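Local atomic coordinates of phenyl-3-pyruvate decarboxylase (Azospirillum brasilense, PDB entry 2NXW), a protein that decarboxylates phenylpyruvate and indole-3-pyruvate with thiamine diphosphate and a magnesium ion, the latter reaction yielding indole-3-acetaldehyde for auxin biosynthesis. Residues P202-L216 against D334-L348. Sequence-based numbering, arbitrary orientation.
Unlike the reference sequence in segment 334-348: R347 (reference Gly).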
loop_
_atom_site.group_PDB
_atom_site.type_symbol
_atom_site.label_atom_id
_atom_site.label_comp_id
_atom_site.label_asym_id
_atom_site.label_seq_id
_atom_site.Cartn_x
_atom_site.Cartn_y
_atom_site.Cartn_z
ATOM N N PRO A 202 -12.068 11.523 -24.072
ATOM C CA PRO A 202 -12.353 12.943 -23.826
ATOM C C PRO A 202 -11.341 13.922 -24.423
ATOM O O PRO A 202 -10.134 13.705 -24.347
ATOM C CB PRO A 202 -12.381 13.033 -22.301
ATOM C CG PRO A 202 -12.788 11.657 -21.877
ATOM C CD PRO A 202 -11.983 10.783 -22.801
ATOM N N VAL A 203 -11.847 15.001 -25.012
ATOM C CA VAL A 203 -10.999 16.045 -25.583
ATOM C C VAL A 203 -11.620 17.379 -25.203
ATOM O O VAL A 203 -12.750 17.677 -25.592
ATOM C CB VAL A 203 -10.915 15.962 -27.119
ATOM C CG1 VAL A 203 -10.084 17.126 -27.655
ATOM C CG2 VAL A 203 -10.300 14.635 -27.538
ATOM N N ASP A 204 -10.888 18.170 -24.427
ATOM C CA ASP A 204 -11.371 19.472 -23.986
ATOM C C ASP A 204 -10.901 20.558 -24.948
ATOM O O ASP A 204 -9.770 21.039 -24.845
ATOM C CB ASP A 204 -10.851 19.770 -22.586
ATOM C CG ASP A 204 -11.499 20.990 -21.976
ATOM O OD1 ASP A 204 -11.920 21.879 -22.746
ATOM O OD2 ASP A 204 -11.578 21.058 -20.735
ATOM N N ARG A 205 -11.774 20.945 -25.875
ATOM C CA ARG A 205 -11.446 21.964 -26.869
ATOM C C ARG A 205 -11.109 23.325 -26.264
ATOM O O ARG A 205 -10.279 24.056 -26.807
ATOM C CB ARG A 205 -12.595 22.119 -27.867
ATOM C CG ARG A 205 -12.870 20.868 -28.689
ATOM C CD ARG A 205 -11.653 20.456 -29.506
ATOM N N ASP A 206 -11.750 23.668 -25.151
ATOM C CA ASP A 206 -11.481 24.947 -24.505
ATOM C C ASP A 206 -10.092 24.934 -23.885
ATOM O O ASP A 206 -9.330 25.891 -24.035
ATOM C CB ASP A 206 -12.525 25.247 -23.423
ATOM C CG ASP A 206 -13.899 25.535 -24.001
ATOM O OD1 ASP A 206 -13.985 26.355 -24.937
ATOM O OD2 ASP A 206 -14.892 24.947 -23.517
ATOM N N ALA A 207 -9.768 23.843 -23.194
ATOM C CA ALA A 207 -8.466 23.700 -22.554
ATOM C C ALA A 207 -7.375 23.644 -23.613
ATOM O O ALA A 207 -6.267 24.133 -23.393
ATOM C CB ALA A 207 -8.430 22.437 -21.701
ATOM N N LEU A 208 -7.694 23.041 -24.753
ATOM C CA LEU A 208 -6.747 22.935 -25.856
ATOM C C LEU A 208 -6.349 24.324 -26.347
ATOM O O LEU A 208 -5.166 24.621 -26.519
ATOM C CB LEU A 208 -7.364 22.140 -27.007
ATOM C CG LEU A 208 -6.542 22.036 -28.294
ATOM C CD1 LEU A 208 -5.177 21.426 -27.986
ATOM C CD2 LEU A 208 -7.294 21.190 -29.312
ATOM N N ALA A 209 -7.344 25.178 -26.563
ATOM C CA ALA A 209 -7.095 26.537 -27.034
ATOM C C ALA A 209 -6.291 27.355 -26.025
ATOM O O ALA A 209 -5.318 28.025 -26.386
ATOM C CB ALA A 209 -8.425 27.230 -27.331
ATOM N N ALA A 210 -6.698 27.299 -24.761
ATOM C CA ALA A 210 -6.016 28.028 -23.705
ATOM C C ALA A 210 -4.581 27.528 -23.561
ATOM O O ALA A 210 -3.646 28.317 -23.432
ATOM C CB ALA A 210 -6.764 27.858 -22.387
ATOM N N CYS A 211 -4.418 26.209 -23.595
ATOM C CA CYS A 211 -3.101 25.601 -23.471
ATOM C C CYS A 211 -2.178 26.049 -24.607
ATOM O O CYS A 211 -1.045 26.463 -24.372
ATOM C CB CYS A 211 -3.244 24.079 -23.479
ATOM S SG CYS A 211 -1.685 23.194 -23.315
ATOM N N ALA A 212 -2.664 25.957 -25.839
ATOM C CA ALA A 212 -1.868 26.370 -26.987
ATOM C C ALA A 212 -1.391 27.817 -26.845
ATOM O O ALA A 212 -0.233 28.130 -27.127
ATOM C CB ALA A 212 -2.675 26.207 -28.277
ATOM N N ASP A 213 -2.284 28.709 -26.414
ATOM C CA ASP A 213 -1.903 30.106 -26.246
ATOM C C ASP A 213 -0.827 30.254 -25.182
ATOM O O ASP A 213 0.143 30.990 -25.370
ATOM C CB ASP A 213 -3.105 30.969 -25.844
ATOM C CG ASP A 213 -4.086 31.185 -26.981
ATOM O OD1 ASP A 213 -3.718 30.987 -28.159
ATOM O OD2 ASP A 213 -5.239 31.580 -26.689
ATOM N N GLU A 214 -0.994 29.548 -24.064
ATOM C CA GLU A 214 -0.033 29.640 -22.974
ATOM C C GLU A 214 1.330 29.084 -23.363
ATOM O O GLU A 214 2.362 29.648 -23.010
ATOM C CB GLU A 214 -0.543 28.907 -21.734
ATOM C CG GLU A 214 0.207 29.308 -20.479
ATOM C CD GLU A 214 -0.207 28.515 -19.256
ATOM O OE1 GLU A 214 -1.346 27.996 -19.227
ATOM O OE2 GLU A 214 0.611 28.429 -18.315
ATOM N N VAL A 215 1.329 27.970 -24.084
ATOM C CA VAL A 215 2.577 27.366 -24.526
ATOM C C VAL A 215 3.342 28.329 -25.433
ATOM O O VAL A 215 4.542 28.529 -25.264
ATOM C CB VAL A 215 2.314 26.048 -25.290
ATOM C CG1 VAL A 215 3.584 25.593 -26.005
ATOM C CG2 VAL A 215 1.850 24.972 -24.318
ATOM N N LEU A 216 2.654 28.934 -26.396
ATOM C CA LEU A 216 3.330 29.853 -27.302
ATOM C C LEU A 216 3.859 31.076 -26.561
ATOM O O LEU A 216 4.951 31.565 -26.857
ATOM C CB LEU A 216 2.400 30.274 -28.445
ATOM C CG LEU A 216 2.076 29.167 -29.455
ATOM C CD1 LEU A 216 1.203 29.725 -30.574
ATOM C CD2 LEU A 216 3.376 28.594 -30.024
ATOM N N ASP A 334 -7.191 16.043 -20.825
ATOM C CA ASP A 334 -7.873 15.740 -22.074
ATOM C C ASP A 334 -7.345 16.521 -23.273
ATOM O O ASP A 334 -8.101 17.137 -24.024
ATOM C CB ASP A 334 -9.381 15.968 -21.918
ATOM C CG ASP A 334 -9.959 15.207 -20.742
ATOM O OD1 ASP A 334 -9.459 14.102 -20.452
ATOM O OD2 ASP A 334 -10.915 15.709 -20.112
ATOM N N ILE A 335 -6.030 16.479 -23.447
ATOM C CA ILE A 335 -5.385 17.152 -24.560
ATOM C C ILE A 335 -4.531 16.155 -25.329
ATOM O O ILE A 335 -3.417 15.834 -24.913
ATOM C CB ILE A 335 -4.484 18.307 -24.080
ATOM C CG1 ILE A 335 -5.348 19.386 -23.418
ATOM C CG2 ILE A 335 -3.679 18.870 -25.255
ATOM C CD1 ILE A 335 -4.619 20.667 -23.102
ATOM N N PRO A 336 -5.056 15.626 -26.442
ATOM C CA PRO A 336 -4.295 14.665 -27.244
ATOM C C PRO A 336 -3.128 15.408 -27.877
ATOM O O PRO A 336 -3.258 16.570 -28.246
ATOM C CB PRO A 336 -5.317 14.180 -28.269
ATOM C CG PRO A 336 -6.245 15.359 -28.416
ATOM C CD PRO A 336 -6.400 15.850 -27.006
ATOM N N LEU A 337 -1.982 14.749 -27.982
ATOM C CA LEU A 337 -0.806 15.382 -28.558
ATOM C C LEU A 337 -1.060 15.900 -29.976
ATOM O O LEU A 337 -0.641 17.004 -30.316
ATOM C CB LEU A 337 0.370 14.404 -28.558
ATOM C CG LEU A 337 1.740 15.046 -28.805
ATOM C CD1 LEU A 337 2.071 15.990 -27.660
ATOM C CD2 LEU A 337 2.811 13.974 -28.924
ATOM N N ALA A 338 -1.745 15.111 -30.799
ATOM C CA ALA A 338 -2.029 15.532 -32.161
ATOM C C ALA A 338 -2.850 16.818 -32.165
ATOM O O ALA A 338 -2.652 17.683 -33.018
ATOM C CB ALA A 338 -2.770 14.431 -32.912
ATOM N N GLY A 339 -3.758 16.936 -31.196
ATOM C CA GLY A 339 -4.598 18.122 -31.102
ATOM C C GLY A 339 -3.823 19.355 -30.685
ATOM O O GLY A 339 -4.065 20.457 -31.192
ATOM N N LEU A 340 -2.890 19.184 -29.753
ATOM C CA LEU A 340 -2.068 20.294 -29.292
ATOM C C LEU A 340 -1.212 20.798 -30.453
ATOM O O LEU A 340 -1.077 22.002 -30.661
ATOM C CB LEU A 340 -1.158 19.842 -28.148
ATOM C CG LEU A 340 -0.124 20.868 -27.699
ATOM C CD1 LEU A 340 -0.831 22.065 -27.069
ATOM C CD2 LEU A 340 0.842 20.225 -26.709
ATOM N N VAL A 341 -0.633 19.868 -31.207
ATOM C CA VAL A 341 0.200 20.245 -32.345
ATOM C C VAL A 341 -0.617 21.022 -33.379
ATOM O O VAL A 341 -0.165 22.051 -33.884
ATOM C CB VAL A 341 0.843 18.994 -33.000
ATOM C CG1 VAL A 341 1.550 19.373 -34.295
ATOM C CG2 VAL A 341 1.851 18.375 -32.031
ATOM N N ASP A 342 -1.814 20.538 -33.694
ATOM C CA ASP A 342 -2.653 21.244 -34.658
ATOM C C ASP A 342 -3.029 22.636 -34.157
ATOM O O ASP A 342 -3.054 23.591 -34.939
ATOM C CB ASP A 342 -3.926 20.457 -34.957
ATOM C CG ASP A 342 -3.695 19.301 -35.911
ATOM O OD1 ASP A 342 -2.682 19.309 -36.646
ATOM O OD2 ASP A 342 -4.542 18.388 -35.940
ATOM N N ALA A 343 -3.317 22.752 -32.861
ATOM C CA ALA A 343 -3.689 24.038 -32.273
ATOM C C ALA A 343 -2.532 25.031 -32.320
ATOM O O ALA A 343 -2.730 26.234 -32.513
ATOM C CB ALA A 343 -4.156 23.842 -30.838
ATOM N N LEU A 344 -1.315 24.530 -32.138
ATOM C CA LEU A 344 -0.149 25.394 -32.194
ATOM C C LEU A 344 0.095 25.845 -33.633
ATOM O O LEU A 344 0.452 26.995 -33.874
ATOM C CB LEU A 344 1.082 24.658 -31.658
ATOM C CG LEU A 344 1.041 24.389 -30.151
ATOM C CD1 LEU A 344 2.203 23.482 -29.744
ATOM C CD2 LEU A 344 1.115 25.706 -29.392
ATOM N N LEU A 345 -0.111 24.944 -34.590
ATOM C CA LEU A 345 0.107 25.300 -35.992
ATOM C C LEU A 345 -0.860 26.385 -36.447
ATOM O O LEU A 345 -0.487 27.287 -37.194
ATOM C CB LEU A 345 -0.029 24.061 -36.885
ATOM C CG LEU A 345 1.138 23.069 -36.779
ATOM C CD1 LEU A 345 0.817 21.806 -37.559
ATOM C CD2 LEU A 345 2.413 23.718 -37.313
ATOM N N GLU A 346 -2.096 26.300 -35.975
ATOM C CA GLU A 346 -3.117 27.281 -36.325
ATOM C C GLU A 346 -2.759 28.678 -35.832
ATOM O O GLU A 346 -3.260 29.676 -36.357
ATOM C CB GLU A 346 -4.450 26.861 -35.713
ATOM C CG GLU A 346 -5.144 25.733 -36.449
ATOM C CD GLU A 346 -6.207 25.061 -35.603
ATOM O OE1 GLU A 346 -6.886 25.768 -34.826
ATOM O OE2 GLU A 346 -6.369 23.825 -35.722
ATOM N N ARG A 347 -1.883 28.748 -34.833
ATOM C CA ARG A 347 -1.480 30.022 -34.238
ATOM C C ARG A 347 -0.101 30.533 -34.649
ATOM O O ARG A 347 0.375 31.547 -34.131
ATOM C CB ARG A 347 -1.547 29.900 -32.716
ATOM C CG ARG A 347 -2.950 29.606 -32.209
ATOM C CD ARG A 347 -2.943 29.128 -30.765
ATOM N NE ARG A 347 -4.293 29.100 -30.211
ATOM C CZ ARG A 347 -5.263 28.294 -30.634
ATOM N NH1 ARG A 347 -5.040 27.429 -31.621
ATOM N NH2 ARG A 347 -6.475 28.369 -30.089
ATOM N N LEU A 348 0.534 29.836 -35.582
ATOM C CA LEU A 348 1.855 30.214 -36.065
ATOM C C LEU A 348 1.849 30.409 -37.572
ATOM O O LEU A 348 1.323 29.580 -38.309
ATOM C CB LEU A 348 2.878 29.124 -35.715
ATOM C CG LEU A 348 3.178 28.884 -34.234
ATOM C CD1 LEU A 348 3.894 27.543 -34.066
ATOM C CD2 LEU A 348 4.031 30.020 -33.694
HETATM O O HOH W 1 -7.170 30.778 -28.327
#
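L208 packs on G339, L340 and A343 of helix 337-346. With chi1 at 175° and chi2 at 57°, L208 CD1 comes to 3.5 Å from G339 O and also meets A343 CB and I335 CG2. Cut back to an alanine here, the side chain would probably leave a gap over G339 and A343 and I335 CG2 without this neighbour. Further along, the CB atoms of A212 and A343 meet at 3.8 Å. With small residues meeting here, the axes of the two helix segments pass 9.1 Å apart, crossing at -59°. L344 CD2 touches both A212 O and L216 CG, 3.6 Å from each. C211 and L340 also touch V325, so this inner side rests on the mixed sheet of the central domain. The outer side is polar and more exposed. R347, a glycine in the reference sequence, donates from NE to D213 OD1 (2.8 Å), in the guanidinium plane but above the carboxylate plane. A water bridges D213 OD2 and R347 NH2. A212 CB lies over one guanidinium face, near its rim, and R347 NH1 donates to A343 O (2.7 Å). At the other end D204 N donates to D334 O (3.0 Å). Apolar packing thus probably carries most of the contact, while the water-joined salt bridge closes its solvent edge.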